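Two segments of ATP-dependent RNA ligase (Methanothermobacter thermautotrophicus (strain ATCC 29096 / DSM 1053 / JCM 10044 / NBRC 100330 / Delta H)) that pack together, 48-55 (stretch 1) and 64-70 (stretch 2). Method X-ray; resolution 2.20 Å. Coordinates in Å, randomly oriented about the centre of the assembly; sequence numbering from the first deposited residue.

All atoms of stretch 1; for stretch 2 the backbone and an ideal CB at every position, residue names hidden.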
# COMPACT_ATOMS: atom_id res chain seq x y z
N GLY A 48 14.18 -21.93 -14.66
CA GLY A 48 13.65 -22.75 -15.74
C GLY A 48 12.21 -23.12 -15.41
O GLY A 48 11.44 -22.27 -14.93
N ASP A 49 11.85 -24.37 -15.67
CA ASP A 49 10.53 -24.90 -15.34
C ASP A 49 10.39 -25.22 -13.86
O ASP A 49 9.32 -25.64 -13.40
CB ASP A 49 10.24 -26.17 -16.13
CG ASP A 49 10.08 -25.92 -17.61
OD1 ASP A 49 10.71 -24.97 -18.12
OD2 ASP A 49 9.31 -26.66 -18.25
N LEU A 50 11.48 -25.06 -13.11
CA LEU A 50 11.49 -25.45 -11.72
C LEU A 50 10.84 -24.37 -10.87
O LEU A 50 11.24 -23.20 -10.92
CB LEU A 50 12.92 -25.72 -11.25
CG LEU A 50 13.41 -27.17 -11.19
CD1 LEU A 50 13.03 -27.96 -12.42
CD2 LEU A 50 14.92 -27.18 -10.97
N GLU A 51 9.83 -24.75 -10.09
CA GLU A 51 9.12 -23.81 -9.25
C GLU A 51 9.91 -23.52 -7.99
O GLU A 51 10.74 -24.32 -7.57
CB GLU A 51 7.74 -24.34 -8.89
CG GLU A 51 6.92 -24.78 -10.08
CD GLU A 51 7.27 -26.18 -10.55
OE1 GLU A 51 8.22 -26.76 -10.02
OE2 GLU A 51 6.58 -26.69 -11.46
N ALA A 52 9.63 -22.37 -7.38
CA ALA A 52 10.26 -22.04 -6.12
C ALA A 52 9.83 -23.06 -5.07
O ALA A 52 8.67 -23.49 -5.05
CB ALA A 52 9.88 -20.63 -5.68
N GLY A 53 10.77 -23.44 -4.22
CA GLY A 53 10.52 -24.46 -3.21
C GLY A 53 10.81 -25.85 -3.73
O GLY A 53 10.62 -26.81 -2.99
N THR A 54 11.24 -25.98 -4.98
CA THR A 54 11.62 -27.29 -5.53
C THR A 54 12.77 -27.85 -4.70
O THR A 54 13.71 -27.13 -4.37
CB THR A 54 12.05 -27.21 -7.00
OG1 THR A 54 10.92 -26.88 -7.83
CG2 THR A 54 12.62 -28.53 -7.46
N VAL A 55 12.71 -29.13 -4.33
CA VAL A 55 13.85 -29.74 -3.64
C VAL A 55 14.24 -31.06 -4.29
O VAL A 55 13.39 -31.91 -4.56
CB VAL A 55 13.56 -29.98 -2.17
CG1 VAL A 55 14.77 -30.61 -1.50
CG2 VAL A 55 13.23 -28.68 -1.49
N UNK A 64 13.39 -35.23 -7.78
CA UNK A 64 13.03 -33.83 -7.76
C UNK A 64 11.60 -33.67 -7.22
O UNK A 64 10.62 -34.01 -7.90
CB UNK A 64 13.16 -33.22 -9.16
N UNK A 65 11.49 -33.20 -5.98
CA UNK A 65 10.20 -32.86 -5.40
C UNK A 65 9.86 -31.43 -5.81
O UNK A 65 10.31 -30.47 -5.20
CB UNK A 65 10.22 -33.01 -3.88
N UNK A 66 9.07 -31.29 -6.87
CA UNK A 66 8.83 -29.99 -7.46
C UNK A 66 8.03 -29.06 -6.55
O UNK A 66 7.23 -29.52 -5.73
CB UNK A 66 8.10 -30.16 -8.79
N UNK A 67 8.24 -27.76 -6.70
CA UNK A 67 7.61 -26.79 -5.83
C UNK A 67 6.15 -26.75 -6.19
O UNK A 67 5.79 -27.08 -7.33
CB UNK A 67 8.26 -25.41 -5.95
N UNK A 68 5.27 -26.42 -5.23
CA UNK A 68 3.87 -26.31 -5.60
C UNK A 68 3.70 -25.01 -6.40
O UNK A 68 4.16 -23.97 -5.98
CB UNK A 68 2.97 -26.33 -4.37
N UNK A 69 3.07 -25.10 -7.57
CA UNK A 69 2.99 -23.94 -8.46
C UNK A 69 2.10 -22.84 -7.90
O UNK A 69 1.12 -23.13 -7.22
CB UNK A 69 2.47 -24.37 -9.83
N UNK A 70 2.43 -21.59 -8.19
CA UNK A 70 1.56 -20.47 -7.84
C UNK A 70 0.20 -20.65 -8.49
O UNK A 70 0.12 -21.14 -9.61
CB UNK A 70 2.18 -19.14 -8.27

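Position 64 lies in a strand, and its CA-to-CB bond points sideways; the ideal CB is 5.0 Å from Thr54 CG2. A methyl group is what stretch 1 offers here, so a modest aliphatic side chain would suit, and a beta-branched one would also fit the extended backbone. The residue is Val64, in the t rotamer, with CG1 placed 3.6 Å from Thr54 CG2.

Position 65 pairs with Val55 through the backbone. Its N donates to Val55 O at 2.7 Å, and its O accepts from Val55 N at 2.9 Å, the reciprocal pair of an antiparallel bridge. These bonds use backbone atoms alone, so they ask no more of the residue than an N-H, which excludes proline, but the CB shares a sheet face with Val55, and strand geometry favours a branched aliphatic. Valine, isoleucine or a larger apolar residue would be reasonable. It is Ile65, whose side chain starts on that face while its end leads away from stretch 1.

At position 66 the CB points sideways, 3.6 Å from Glu51 OE1. A carboxylate so near invites a positive charge, and the carbonyl of Asp49 lies farther along; lysine or arginine could answer, arginine with two nitrogens for two oxygens. The residue is Arg66. Its chain, m at chi1, chi2 and chi3, brings the guanidinium round to Glu51: NE donates to OE1 at 2.6 Å and NH1 to OE2 at 2.8 Å, a bidentate salt bridge. OE1 meets the guanidinium edge, whereas Leu50 CD1 covers one face.

Position 67 is decided by space. Its phi and psi of -71° and 152° would admit any residue, but its CB would point toward the turn from Glu51 to Thr54 and lie 2.2 Å from Ala52 O, a clash. Only Gly67 avoids it. Its CA makes a CA-H...O contact with that same Ala52 O at 3.6 Å, and its N donates to Thr54 OG1 at 3.0 Å; that hydroxyl in turn donates to Glu51 O at 2.6 Å.

Position 68 turns its CB away, so stretch 1 sets no preference. It is Phe68, linked to stretch 1 through its backbone: one water lies 2.7 Å from Ala52 O and 2.6 Å from Phe68 O and joins the two carbonyls, though it has more acceptors in reach than protons to give.

At position 69 the ideal CB is 4.5 Å from Glu51 CG, and phi is -69°. A compact apolar residue would suit, proline among them. Pro69 brings its CA within 4.3 Å of Glu51 CG.

Position 70 has nothing of stretch 1 near its CB, leaving many choices, long polar chains included. The residue is Lys70, extended beyond chi1.

Stretch 2 (64-70) VIRGFPK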
# COMPACT_ATOMS: atom_id res chain seq x y z
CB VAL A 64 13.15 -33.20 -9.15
CG1 VAL A 64 12.83 -31.71 -9.09
CG2 VAL A 64 14.55 -33.43 -9.72
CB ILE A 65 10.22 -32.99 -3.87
CG1 ILE A 65 10.81 -34.35 -3.45
CG2 ILE A 65 8.80 -32.74 -3.28
CD1 ILE A 65 10.04 -35.59 -3.97
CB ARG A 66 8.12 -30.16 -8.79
CG ARG A 66 8.96 -30.79 -9.88
CD ARG A 66 9.79 -29.73 -10.57
NE ARG A 66 8.95 -28.88 -11.41
CZ ARG A 66 8.58 -29.19 -12.65
NH1 ARG A 66 7.82 -28.35 -13.34
NH2 ARG A 66 8.98 -30.34 -13.20
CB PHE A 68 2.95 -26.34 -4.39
CG PHE A 68 1.51 -26.50 -4.75
CD1 PHE A 68 1.02 -27.73 -5.19
CD2 PHE A 68 0.64 -25.42 -4.68
CE1 PHE A 68 -0.30 -27.87 -5.54
CE2 PHE A 68 -0.69 -25.55 -5.03
CZ PHE A 68 -1.17 -26.78 -5.46
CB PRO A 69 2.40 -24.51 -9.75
CG PRO A 69 2.56 -26.00 -9.64
CD PRO A 69 2.51 -26.32 -8.19
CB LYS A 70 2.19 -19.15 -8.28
CG LYS A 70 3.57 -18.87 -7.67
CD LYS A 70 3.97 -17.40 -7.80
CE LYS A 70 5.34 -17.16 -7.16
NZ LYS A 70 5.67 -15.71 -6.96
O HOH W 1 6.49 -24.52 -3.52
O HOH W 2 6.31 -22.60 -5.87
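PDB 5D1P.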